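Local coordinates for regulator of nonsense transcripts 2 (Homo sapiens, PDB 4CEM), which acts as a factor of nonsense-mediated mRNA decay, here represented by the first of its three helical MIF4G domains, at residues A[92-97]-A[125-130]; A[101-106]-A[146-151]; A[141-146]-A[189-194]; A[156-161]-A[197-202]. One frame throughout, in Å; residues are numbered along the deposited sequence.

Followed from the N terminus, interaction 1 comes first: helix 86-95 is met again by helix 120-137, closing a loop of 27 intervening residues that contains helix 103-116. Interaction 2 starts within that loop and ends beyond it, on helix 143-158, so the two cross. Interaction 3 opens after interaction 1 has closed and crosses interaction 2, with Leu146 common to both; it carries helix 143-158 onto helix 189-204. Interaction 4 joins the same two helices further along, its centre about 17 Å from that of interaction 3, and crosses it in turn. Helix 143-158 thus serves three contacts and ties neighbouring helices of the MIF4G domain together.

Interaction 1 (A[92-97]-A[125-130]); sequences SIVEAK and LQVWKK
Val94 sets one of its methyls over the six-membered ring of Trp128, and this CH-pi contact carries most of the meeting between helix 86-95 and helix 120-137. CG1 of Val94 stands 3.7 Å from the centroid of that ring, 16° off its normal, so the methyl lies over the face, displaced toward the rim of the indole as a whole. Its nearest ring atoms include Trp128 CE3, at 3.6 Å. The other branch, Val94 CG2, reaches back over the pyrrole side of the indole, 3.9 Å from Trp128 CE2, and also touches CG1 of Val127 at 4.0 Å. Val94 holds CG1 anti to its backbone N (chi1 176°), which puts that methyl over the indole and turns CG2 toward Val127 and the pyrrole side. No hydrogen bond crosses between the segments; the junction is apolar and largely buried. This is the helix-on-helix packing from which the all-helical MIF4G domain is built, with the backbones closest at Val94 and Trp128, whose CA atoms are 6.7 Å apart. With an alanine here in place of Trp128, CG1 of Val94 would probably lose the flat surface it rests on, and a gap would be likely to open toward helix 143-158. From that helix Asp149, Ile153 and Leu156 pack against the indole, while Leu124 and His131, about a turn before and after Val127 and Trp128 on helix 120-137, also touch Val94. At the end of helix 86-95, the carbonyl oxygen of Val94 accepts a hydrogen bond from NZ of Lys145.

Interaction 2 (A[101-106]-A[146-151]); sequences SDVNCA and LRTDLR
Val103 overlaps two side chains of helix 143-158 at once, a methyl of Thr148 and the flat guanidinium of Arg151. Its CG2 meets CG2 of Thr148 at 3.6 Å, the two side chains running past one another in opposing directions. On the other flank, CB of Val103 lies 4.0 Å above the guanidinium plane of Arg151, over its centre and 4.1 Å from CZ. The valine's CG1 approaches the same group nearer its root, 4.1 Å from NE of Arg151. The arginine gets there by a fully stretched chain: CG is anti to the backbone N (chi1 172°) and every later torsion up to NE is close to 180°, so the group is carried across to Val103. Thr148 likewise turns its methyl anti to the backbone N (chi1 -49° for OG1), which presents carbon to the valine and leaves OG1 a weak hydrogen bond to the carbonyl of Thr144, one turn back. Here the first turn or so of helix 103-116 lies against helix 143-158 within the all-helical MIF4G domain, the CA atoms of Val103 and Thr148 coming within 7.8 Å. Asn104 skirts the edge of the contact: its OD1 lies obliquely to the guanidinium, 4.4 Å from NH2 of Arg151, too far to count as a bond. Further out, Arg151 also rests on Ile100 and on His198 of helix 189-204, so this side chain lies where three parts of the chain meet. Asp102, just ahead of Val103, accepts a hydrogen bond at OD1 from the backbone N of Glu67.

Interaction 3 (A[141-146]-A[189-194]); sequences PNITKL and VSVVIS
Ile143, at the start of helix 143-158, makes the main contact of residues 141-146 with helix 189-204. Its CG2 meets CG2 of Val191 at 3.4 Å, with the two side chains crossing at a slant. That methyl is the branch anti to the backbone N (chi1 -79° for CG1), and it also approaches OG of Ser190 at 4.5 Å, a glancing touch at the margin. The carbonyl O of Ile143 lies 3.8 Å from the same Val191 methyl, so this one branch fits between side chain and backbone of the isoleucine. One turn further on comes Leu146, whose contribution is slighter: its carbonyl O is 4.5 Å from CG1 of Val191. The two valine methyls are therefore shared out between successive turns of the facing helix. No hydrogen bond joins the segments, and their CA atoms come closest at Ile143 and Val191, 7.3 Å apart. This pair is surrounded by other helices of the MIF4G domain. Leu146 also packs on Phe132 of helix 120-137, Arg147 covers Val191 from within helix 143-158, and on the rest of helix 189-204, Val192 packs on helix 230-259 and Ile193 on helix 283-303.

Interaction 4 (A[156-161]-A[197-202]); sequences LTIVGI and RHCGDD
A buried, mainly apolar contact joins the C-terminal end of helix 143-158 to the later part of helix 189-204, and on the side of helix 143-158 it rests on Ile158. This residue sends its terminal CD1 between two residues one turn apart, 4.0 Å from CB of Asp202 and 4.2 Å from CB of Cys199. The isoleucine lies roughly at right angles to the aspartate side chain, and its end meets the methylene. With CG anti to the carbonyl carbon (chi1 -77°), the carboxylate of Asp202 is led off from the CB that Ile158 touches, and OD2 forms a salt bridge with Arg25 of helix 6-33, which gives this buried acid its charged partner. Just beyond Ile158 the helix ends in a Schellman motif, with Gly160 at positive phi (79°), its N bonded to Thr157 O at 2.8 Å, and a weak bond from Ile161 N to Leu156 O. Such a terminus turns the chain out of one helix of the MIF4G domain toward the next. On the facing side, helix 189-204 is kinked near Asp201 and Asp202. There Asp202 N donates to OD1 of Asp201 at 2.8 Å, on the anti side, tilted 27° out of the carboxylate plane, in a bent bond. Asp201 is itself held by Arg21 and Arg25, while Ile227 packs against both Ile158 and Asp202.

Interaction 1 (A[92-97]-A[125-130])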
loop_
_atom_site.group_PDB
_atom_site.type_symbol
_atom_site.label_atom_id
_atom_site.label_comp_id
_atom_site.label_asym_id
_atom_site.label_seq_id
_atom_site.Cartn_x
_atom_site.Cartn_y
_atom_site.Cartn_z
ATOM N N SER A 92 18.068 6.336 3.880
ATOM C CA SER A 92 17.535 5.776 5.130
ATOM C C SER A 92 16.020 5.575 5.040
ATOM O O SER A 92 15.503 4.514 5.361
ATOM C CB SER A 92 17.858 6.695 6.308
ATOM O OG SER A 92 19.257 6.811 6.501
ATOM N N ILE A 93 15.323 6.605 4.575
ATOM C CA ILE A 93 13.863 6.579 4.433
ATOM C C ILE A 93 13.393 5.456 3.499
ATOM O O ILE A 93 12.447 4.745 3.819
ATOM C CB ILE A 93 13.326 7.947 3.936
ATOM C CG1 ILE A 93 13.479 9.012 5.029
ATOM C CG2 ILE A 93 11.871 7.844 3.504
ATOM C CD1 ILE A 93 13.327 10.430 4.531
ATOM N N VAL A 94 14.048 5.284 2.357
ATOM C CA VAL A 94 13.626 4.246 1.415
ATOM C C VAL A 94 13.901 2.824 1.929
ATOM O O VAL A 94 13.103 1.915 1.702
ATOM C CB VAL A 94 14.271 4.434 0.031
ATOM C CG1 VAL A 94 13.890 3.287 -0.895
ATOM C CG2 VAL A 94 13.853 5.768 -0.566
ATOM N N GLU A 95 15.011 2.636 2.633
ATOM C CA GLU A 95 15.387 1.308 3.137
ATOM C C GLU A 95 14.650 0.927 4.425
ATOM O O GLU A 95 14.387 -0.245 4.659
ATOM C CB GLU A 95 16.898 1.241 3.369
ATOM C CG GLU A 95 17.727 1.362 2.087
ATOM C CD GLU A 95 19.103 1.999 2.294
ATOM O OE1 GLU A 95 19.433 2.404 3.440
ATOM O OE2 GLU A 95 19.855 2.105 1.294
ATOM N N ALA A 96 14.330 1.915 5.255
ATOM C CA ALA A 96 13.670 1.673 6.537
ATOM C C ALA A 96 12.492 0.698 6.426
ATOM O O ALA A 96 11.683 0.788 5.508
ATOM C CB ALA A 96 13.198 2.987 7.133
ATOM N N LYS A 97 12.404 -0.232 7.370
ATOM C CA LYS A 97 11.332 -1.226 7.392
ATOM C C LYS A 97 10.204 -0.724 8.283
ATOM O O LYS A 97 10.309 -0.746 9.507
ATOM C CB LYS A 97 11.867 -2.566 7.900
ATOM C CG LYS A 97 12.928 -3.178 6.994
ATOM C CD LYS A 97 13.939 -3.998 7.782
ATOM C CE LYS A 97 15.121 -4.416 6.918
ATOM N NZ LYS A 97 16.259 -4.911 7.744
ATOM N N LEU A 125 12.271 10.478 -5.159
ATOM C CA LEU A 125 11.774 9.833 -6.366
ATOM C C LEU A 125 12.872 9.003 -6.998
ATOM O O LEU A 125 12.703 7.805 -7.212
ATOM C CB LEU A 125 11.285 10.878 -7.368
ATOM C CG LEU A 125 10.835 10.374 -8.736
ATOM C CD1 LEU A 125 9.651 9.433 -8.587
ATOM C CD2 LEU A 125 10.500 11.554 -9.645
ATOM N N GLN A 126 14.003 9.641 -7.279
ATOM C CA GLN A 126 15.089 8.985 -8.004
ATOM C C GLN A 126 15.563 7.730 -7.266
ATOM O O GLN A 126 15.730 6.676 -7.876
ATOM C CB GLN A 126 16.232 9.976 -8.255
ATOM C CG GLN A 126 17.354 9.444 -9.132
ATOM C CD GLN A 126 18.622 9.123 -8.349
ATOM O OE1 GLN A 126 19.235 7.978 -8.658
ATOM N NE2 GLN A 126 19.054 9.900 -7.486
ATOM N N VAL A 127 15.703 7.829 -5.949
ATOM C CA VAL A 127 16.153 6.697 -5.137
ATOM C C VAL A 127 15.124 5.568 -5.036
ATOM O O VAL A 127 15.506 4.403 -4.908
ATOM C CB VAL A 127 16.566 7.141 -3.719
ATOM C CG1 VAL A 127 17.064 5.952 -2.908
ATOM C CG2 VAL A 127 17.644 8.209 -3.796
ATOM N N TRP A 128 13.834 5.900 -5.079
ATOM C CA TRP A 128 12.793 4.871 -5.204
ATOM C C TRP A 128 12.888 4.137 -6.517
ATOM O O TRP A 128 12.697 2.920 -6.569
ATOM C CB TRP A 128 11.384 5.463 -5.078
ATOM C CG TRP A 128 10.869 5.586 -3.665
ATOM C CD1 TRP A 128 10.501 6.743 -2.997
ATOM C CD2 TRP A 128 10.637 4.509 -2.707
ATOM N NE1 TRP A 128 10.081 6.465 -1.725
ATOM C CE2 TRP A 128 10.135 5.147 -1.488
ATOM C CE3 TRP A 128 10.794 3.135 -2.732
ATOM C CZ2 TRP A 128 9.811 4.417 -0.357
ATOM C CZ3 TRP A 128 10.461 2.409 -1.588
ATOM C CH2 TRP A 128 9.981 3.036 -0.426
ATOM N N LYS A 129 13.156 4.863 -7.601
ATOM C CA LYS A 129 13.294 4.223 -8.909
ATOM C C LYS A 129 14.461 3.231 -8.921
ATOM O O LYS A 129 14.291 2.083 -9.331
ATOM C CB LYS A 129 13.466 5.257 -10.015
ATOM C CG LYS A 129 12.172 5.854 -10.524
ATOM C CD LYS A 129 12.472 6.893 -11.592
ATOM C CE LYS A 129 11.234 7.641 -12.054
ATOM N NZ LYS A 129 11.610 8.952 -12.652
ATOM N N LYS A 130 15.632 3.670 -8.463
ATOM C CA LYS A 130 16.791 2.779 -8.337
ATOM C C LYS A 130 16.425 1.560 -7.495
ATOM O O LYS A 130 16.756 0.427 -7.844
ATOM C CB LYS A 130 17.988 3.491 -7.686
ATOM C CG LYS A 130 18.549 4.681 -8.459
ATOM C CD LYS A 130 19.265 4.264 -9.734
ATOM C CE LYS A 130 19.722 5.481 -10.528
ATOM N NZ LYS A 130 20.185 5.119 -11.900
#

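Interaction 2 (A[101-106]-A[146-151])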
loop_
_atom_site.group_PDB
_atom_site.type_symbol
_atom_site.label_atom_id
_atom_site.label_comp_id
_atom_site.label_asym_id
_atom_site.label_seq_id
_atom_site.Cartn_x
_atom_site.Cartn_y
_atom_site.Cartn_z
ATOM N N SER A 101 1.462 0.612 10.721
ATOM C CA SER A 101 1.099 1.748 11.568
ATOM C C SER A 101 2.130 2.885 11.611
ATOM O O SER A 101 1.870 3.922 12.222
ATOM C CB SER A 101 0.836 1.265 13.003
ATOM O OG SER A 101 2.014 0.757 13.610
ATOM N N ASP A 102 3.291 2.692 10.988
ATOM C CA ASP A 102 4.368 3.685 11.020
ATOM C C ASP A 102 4.411 4.578 9.770
ATOM O O ASP A 102 5.092 5.606 9.775
ATOM C CB ASP A 102 5.728 2.982 11.183
ATOM C CG ASP A 102 5.948 2.419 12.586
ATOM O OD1 ASP A 102 5.560 3.077 13.577
ATOM O OD2 ASP A 102 6.537 1.320 12.694
ATOM N N VAL A 103 3.699 4.197 8.709
ATOM C CA VAL A 103 3.802 4.903 7.424
ATOM C C VAL A 103 3.376 6.377 7.508
ATOM O O VAL A 103 4.013 7.241 6.902
ATOM C CB VAL A 103 3.003 4.194 6.317
ATOM C CG1 VAL A 103 3.046 4.996 5.024
ATOM C CG2 VAL A 103 3.537 2.790 6.085
ATOM N N ASN A 104 2.324 6.676 8.265
ATOM C CA ASN A 104 1.921 8.068 8.461
ATOM C C ASN A 104 3.025 8.923 9.063
ATOM O O ASN A 104 3.193 10.067 8.663
ATOM C CB ASN A 104 0.668 8.174 9.330
ATOM C CG ASN A 104 -0.616 7.843 8.569
ATOM O OD1 ASN A 104 -0.688 7.972 7.343
ATOM N ND2 ASN A 104 -1.648 7.435 9.310
ATOM N N CYS A 105 3.774 8.384 10.020
ATOM C CA CYS A 105 4.901 9.122 10.593
ATOM C C CYS A 105 5.958 9.413 9.529
ATOM O O CYS A 105 6.411 10.552 9.391
ATOM C CB CYS A 105 5.538 8.361 11.752
ATOM S SG CYS A 105 6.917 9.244 12.518
ATOM N N ALA A 106 6.337 8.391 8.766
ATOM C CA ALA A 106 7.333 8.566 7.707
ATOM C C ALA A 106 6.901 9.662 6.730
ATOM O O ALA A 106 7.710 10.519 6.338
ATOM C CB ALA A 106 7.564 7.261 6.970
ATOM N N LEU A 146 7.742 -4.680 -0.190
ATOM C CA LEU A 146 7.016 -4.184 -1.368
ATOM C C LEU A 146 5.581 -3.771 -1.016
ATOM O O LEU A 146 5.056 -2.815 -1.584
ATOM C CB LEU A 146 6.989 -5.225 -2.494
ATOM C CG LEU A 146 6.183 -4.859 -3.754
ATOM C CD1 LEU A 146 6.767 -3.651 -4.484
ATOM C CD2 LEU A 146 6.098 -6.053 -4.684
ATOM N N ARG A 147 4.948 -4.482 -0.085
ATOM C CA ARG A 147 3.603 -4.106 0.346
ATOM C C ARG A 147 3.596 -2.686 0.893
ATOM O O ARG A 147 2.875 -1.817 0.392
ATOM C CB ARG A 147 3.061 -5.066 1.403
ATOM C CG ARG A 147 1.599 -4.808 1.719
ATOM C CD ARG A 147 0.952 -5.936 2.501
ATOM N NE ARG A 147 1.144 -5.739 3.932
ATOM C CZ ARG A 147 1.991 -6.417 4.703
ATOM N NH1 ARG A 147 2.756 -7.391 4.213
ATOM N NH2 ARG A 147 2.063 -6.119 5.994
ATOM N N THR A 148 4.419 -2.457 1.910
ATOM C CA THR A 148 4.516 -1.146 2.531
ATOM C C THR A 148 5.011 -0.110 1.529
ATOM O O THR A 148 4.455 0.985 1.442
ATOM C CB THR A 148 5.439 -1.183 3.758
ATOM O OG1 THR A 148 5.058 -2.274 4.599
ATOM C CG2 THR A 148 5.330 0.106 4.552
ATOM N N ASP A 149 6.040 -0.465 0.764
ATOM C CA ASP A 149 6.599 0.448 -0.230
ATOM C C ASP A 149 5.514 0.999 -1.137
ATOM O O ASP A 149 5.441 2.209 -1.376
ATOM C CB ASP A 149 7.661 -0.247 -1.096
ATOM C CG ASP A 149 8.997 -0.421 -0.386
ATOM O OD1 ASP A 149 9.087 -0.111 0.822
ATOM O OD2 ASP A 149 9.963 -0.873 -1.049
ATOM N N LEU A 150 4.670 0.106 -1.645
ATOM C CA LEU A 150 3.617 0.512 -2.568
ATOM C C LEU A 150 2.667 1.490 -1.880
ATOM O O LEU A 150 2.314 2.520 -2.443
ATOM C CB LEU A 150 2.859 -0.697 -3.110
ATOM C CG LEU A 150 1.990 -0.404 -4.338
ATOM C CD1 LEU A 150 2.856 -0.124 -5.554
ATOM C CD2 LEU A 150 1.033 -1.554 -4.620
ATOM N N ARG A 151 2.273 1.184 -0.652
ATOM C CA ARG A 151 1.430 2.099 0.095
ATOM C C ARG A 151 2.147 3.422 0.316
ATOM O O ARG A 151 1.543 4.495 0.197
ATOM C CB ARG A 151 1.036 1.508 1.441
ATOM C CG ARG A 151 0.319 2.507 2.337
ATOM C CD ARG A 151 0.100 1.946 3.719
ATOM N NE ARG A 151 -0.497 2.939 4.603
ATOM C CZ ARG A 151 -0.771 2.725 5.886
ATOM N NH1 ARG A 151 -0.500 1.553 6.444
ATOM N NH2 ARG A 151 -1.319 3.688 6.616
#

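Interaction 3 (A[141-146]-A[189-194])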
loop_
_atom_site.group_PDB
_atom_site.type_symbol
_atom_site.label_atom_id
_atom_site.label_comp_id
_atom_site.label_asym_id
_atom_site.label_seq_id
_atom_site.Cartn_x
_atom_site.Cartn_y
_atom_site.Cartn_z
ATOM N N PRO A 141 11.532 -12.841 -3.860
ATOM C CA PRO A 141 10.738 -11.658 -3.547
ATOM C C PRO A 141 10.694 -11.365 -2.042
ATOM O O PRO A 141 10.593 -12.295 -1.237
ATOM C CB PRO A 141 9.343 -12.028 -4.073
ATOM C CG PRO A 141 9.598 -13.001 -5.173
ATOM C CD PRO A 141 10.811 -13.778 -4.746
ATOM N N ASN A 142 10.812 -10.089 -1.678
ATOM C CA ASN A 142 10.512 -9.633 -0.323
ATOM C C ASN A 142 9.197 -8.846 -0.342
ATOM O O ASN A 142 9.184 -7.614 -0.432
ATOM C CB ASN A 142 11.655 -8.786 0.236
ATOM C CG ASN A 142 11.454 -8.417 1.698
ATOM O OD1 ASN A 142 10.532 -8.892 2.363
ATOM N ND2 ASN A 142 12.325 -7.559 2.203
ATOM N N ILE A 143 8.094 -9.585 -0.262
ATOM C CA ILE A 143 6.748 -9.026 -0.425
ATOM C C ILE A 143 6.360 -8.089 0.723
ATOM O O ILE A 143 5.707 -7.065 0.500
ATOM C CB ILE A 143 5.704 -10.162 -0.595
ATOM C CG1 ILE A 143 5.737 -10.681 -2.042
ATOM C CG2 ILE A 143 4.306 -9.692 -0.219
ATOM C CD1 ILE A 143 4.686 -11.719 -2.363
ATOM N N THR A 144 6.778 -8.435 1.938
ATOM C CA THR A 144 6.501 -7.627 3.122
ATOM C C THR A 144 6.894 -6.158 2.917
ATOM O O THR A 144 6.125 -5.253 3.246
ATOM C CB THR A 144 7.239 -8.188 4.356
ATOM O OG1 THR A 144 7.046 -9.607 4.425
ATOM C CG2 THR A 144 6.728 -7.553 5.638
ATOM N N LYS A 145 8.080 -5.931 2.358
ATOM C CA LYS A 145 8.575 -4.570 2.112
ATOM C C LYS A 145 7.887 -3.926 0.901
ATOM O O LYS A 145 7.498 -2.754 0.962
ATOM C CB LYS A 145 10.099 -4.586 1.933
ATOM C CG LYS A 145 10.755 -3.242 1.624
ATOM C CD LYS A 145 10.670 -2.259 2.781
ATOM C CE LYS A 145 11.749 -1.181 2.693
ATOM N NZ LYS A 145 11.886 -0.573 1.335
ATOM N N LEU A 146 7.742 -4.680 -0.190
ATOM C CA LEU A 146 7.016 -4.184 -1.368
ATOM C C LEU A 146 5.581 -3.771 -1.016
ATOM O O LEU A 146 5.056 -2.815 -1.584
ATOM C CB LEU A 146 6.989 -5.225 -2.494
ATOM C CG LEU A 146 6.183 -4.859 -3.754
ATOM C CD1 LEU A 146 6.767 -3.651 -4.484
ATOM C CD2 LEU A 146 6.098 -6.053 -4.684
ATOM N N VAL A 189 -1.132 -11.077 -3.655
ATOM C CA VAL A 189 -2.537 -10.710 -3.422
ATOM C C VAL A 189 -2.679 -9.732 -2.268
ATOM O O VAL A 189 -3.332 -8.691 -2.406
ATOM C CB VAL A 189 -3.430 -11.926 -3.124
ATOM C CG1 VAL A 189 -4.880 -11.489 -2.995
ATOM C CG2 VAL A 189 -3.300 -12.955 -4.226
ATOM N N SER A 190 -2.059 -10.072 -1.141
ATOM C CA SER A 190 -2.101 -9.231 0.053
ATOM C C SER A 190 -1.486 -7.846 -0.192
ATOM O O SER A 190 -1.863 -6.874 0.456
ATOM C CB SER A 190 -1.372 -9.914 1.209
ATOM O OG SER A 190 0.027 -9.869 1.003
ATOM N N VAL A 191 -0.531 -7.765 -1.114
ATOM C CA VAL A 191 0.042 -6.479 -1.515
ATOM C C VAL A 191 -0.990 -5.619 -2.258
ATOM O O VAL A 191 -1.063 -4.408 -2.035
ATOM C CB VAL A 191 1.321 -6.667 -2.366
ATOM C CG1 VAL A 191 1.721 -5.374 -3.052
ATOM C CG2 VAL A 191 2.455 -7.172 -1.487
ATOM N N VAL A 192 -1.789 -6.245 -3.122
ATOM C CA VAL A 192 -2.815 -5.524 -3.885
ATOM C C VAL A 192 -3.987 -5.125 -2.991
ATOM O O VAL A 192 -4.569 -4.054 -3.156
ATOM C CB VAL A 192 -3.341 -6.360 -5.060
ATOM C CG1 VAL A 192 -4.445 -5.618 -5.791
ATOM C CG2 VAL A 192 -2.208 -6.690 -6.015
ATOM N N ILE A 193 -4.322 -5.988 -2.038
ATOM C CA ILE A 193 -5.406 -5.717 -1.108
ATOM C C ILE A 193 -5.044 -4.545 -0.201
ATOM O O ILE A 193 -5.831 -3.600 -0.055
ATOM C CB ILE A 193 -5.746 -6.964 -0.277
ATOM C CG1 ILE A 193 -6.351 -8.031 -1.192
ATOM C CG2 ILE A 193 -6.716 -6.608 0.836
ATOM C CD1 ILE A 193 -6.319 -9.429 -0.623
ATOM N N SER A 194 -3.851 -4.603 0.390
ATOM C CA SER A 194 -3.354 -3.523 1.247
ATOM C C SER A 194 -3.386 -2.200 0.491
ATOM O O SER A 194 -3.944 -1.219 0.968
ATOM C CB SER A 194 -1.928 -3.819 1.737
ATOM O OG SER A 194 -1.303 -2.657 2.268
#

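Interaction 4 (A[156-161]-A[197-202])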
loop_
_atom_site.group_PDB
_atom_site.type_symbol
_atom_site.label_atom_id
_atom_site.label_comp_id
_atom_site.label_asym_id
_atom_site.label_seq_id
_atom_site.Cartn_x
_atom_site.Cartn_y
_atom_site.Cartn_z
ATOM N N LEU A 156 2.828 9.283 -0.670
ATOM C CA LEU A 156 3.730 10.354 -1.087
ATOM C C LEU A 156 3.213 11.074 -2.333
ATOM O O LEU A 156 3.468 12.267 -2.519
ATOM C CB LEU A 156 5.142 9.817 -1.341
ATOM C CG LEU A 156 5.957 9.448 -0.102
ATOM C CD1 LEU A 156 7.190 8.668 -0.517
ATOM C CD2 LEU A 156 6.332 10.701 0.666
ATOM N N THR A 157 2.498 10.352 -3.187
ATOM C CA THR A 157 1.862 10.976 -4.331
ATOM C C THR A 157 0.605 11.727 -3.870
ATOM O O THR A 157 0.463 12.919 -4.117
ATOM C CB THR A 157 1.535 9.938 -5.426
ATOM O OG1 THR A 157 2.677 9.095 -5.647
ATOM C CG2 THR A 157 1.148 10.625 -6.726
ATOM N N ILE A 158 -0.284 11.046 -3.157
ATOM C CA ILE A 158 -1.548 11.657 -2.717
ATOM C C ILE A 158 -1.299 12.946 -1.958
ATOM O O ILE A 158 -2.011 13.937 -2.125
ATOM C CB ILE A 158 -2.348 10.736 -1.783
ATOM C CG1 ILE A 158 -2.801 9.483 -2.518
ATOM C CG2 ILE A 158 -3.563 11.476 -1.249
ATOM C CD1 ILE A 158 -3.342 8.422 -1.602
ATOM N N VAL A 159 -0.260 12.918 -1.142
ATOM C CA VAL A 159 0.108 14.032 -0.274
ATOM C C VAL A 159 0.903 15.117 -1.019
ATOM O O VAL A 159 1.292 16.119 -0.433
ATOM C CB VAL A 159 0.855 13.448 0.956
ATOM C CG1 VAL A 159 2.124 14.213 1.305
ATOM C CG2 VAL A 159 -0.114 13.295 2.119
ATOM N N GLY A 160 1.141 14.925 -2.316
ATOM C CA GLY A 160 1.722 15.969 -3.164
ATOM C C GLY A 160 3.229 16.198 -3.073
ATOM O O GLY A 160 3.735 17.177 -3.622
ATOM N N ILE A 161 3.946 15.311 -2.386
ATOM C CA ILE A 161 5.405 15.351 -2.370
ATOM C C ILE A 161 5.921 14.996 -3.761
ATOM O O ILE A 161 6.801 15.672 -4.292
ATOM C CB ILE A 161 5.984 14.406 -1.299
ATOM C CG1 ILE A 161 5.675 14.966 0.097
ATOM C CG2 ILE A 161 7.489 14.248 -1.470
ATOM C CD1 ILE A 161 5.897 13.992 1.231
ATOM N N ARG A 197 -7.047 -1.263 0.057
ATOM C CA ARG A 197 -7.530 -0.858 1.372
ATOM C C ARG A 197 -7.124 0.579 1.733
ATOM O O ARG A 197 -7.965 1.381 2.116
ATOM C CB ARG A 197 -7.034 -1.850 2.437
ATOM C CG ARG A 197 -7.142 -1.357 3.878
ATOM C CD ARG A 197 -7.198 -2.494 4.893
ATOM N NE ARG A 197 -8.327 -3.392 4.625
ATOM C CZ ARG A 197 -8.243 -4.644 4.160
ATOM N NH1 ARG A 197 -7.067 -5.224 3.912
ATOM N NH2 ARG A 197 -9.363 -5.333 3.950
ATOM N N HIS A 198 -5.841 0.900 1.588
ATOM C CA HIS A 198 -5.303 2.169 2.077
ATOM C C HIS A 198 -5.440 3.306 1.118
ATOM O O HIS A 198 -5.794 4.399 1.537
ATOM C CB HIS A 198 -3.846 2.006 2.496
ATOM C CG HIS A 198 -3.672 1.198 3.764
ATOM N ND1 HIS A 198 -3.822 1.739 4.989
ATOM C CD2 HIS A 198 -3.379 -0.154 3.963
ATOM C CE1 HIS A 198 -3.627 0.787 5.924
ATOM N NE2 HIS A 198 -3.356 -0.370 5.294
ATOM N N CYS A 199 -5.174 3.072 -0.168
ATOM C CA CYS A 199 -5.037 4.162 -1.151
ATOM C C CYS A 199 -5.968 4.082 -2.369
ATOM O O CYS A 199 -6.018 5.022 -3.175
ATOM C CB CYS A 199 -3.586 4.222 -1.632
ATOM S SG CYS A 199 -2.382 4.273 -0.277
ATOM N N GLY A 200 -6.694 2.971 -2.505
ATOM C CA GLY A 200 -7.568 2.750 -3.652
ATOM C C GLY A 200 -8.657 3.796 -3.835
ATOM O O GLY A 200 -9.119 4.033 -4.957
ATOM N N ASP A 201 -9.088 4.413 -2.743
ATOM C CA ASP A 201 -10.094 5.459 -2.836
ATOM C C ASP A 201 -9.583 6.585 -3.731
ATOM O O ASP A 201 -10.208 6.914 -4.730
ATOM C CB ASP A 201 -10.549 5.976 -1.447
ATOM C CG ASP A 201 -9.388 6.153 -0.435
ATOM O OD1 ASP A 201 -8.189 6.170 -0.826
ATOM O OD2 ASP A 201 -9.697 6.281 0.775
ATOM N N ASP A 202 -8.421 7.125 -3.399
ATOM C CA ASP A 202 -7.875 8.279 -4.105
ATOM C C ASP A 202 -7.098 7.930 -5.375
ATOM O O ASP A 202 -7.173 8.672 -6.356
ATOM C CB ASP A 202 -7.000 9.100 -3.164
ATOM C CG ASP A 202 -7.814 9.948 -2.210
ATOM O OD1 ASP A 202 -8.748 10.623 -2.671
ATOM O OD2 ASP A 202 -7.515 9.957 -1.000
#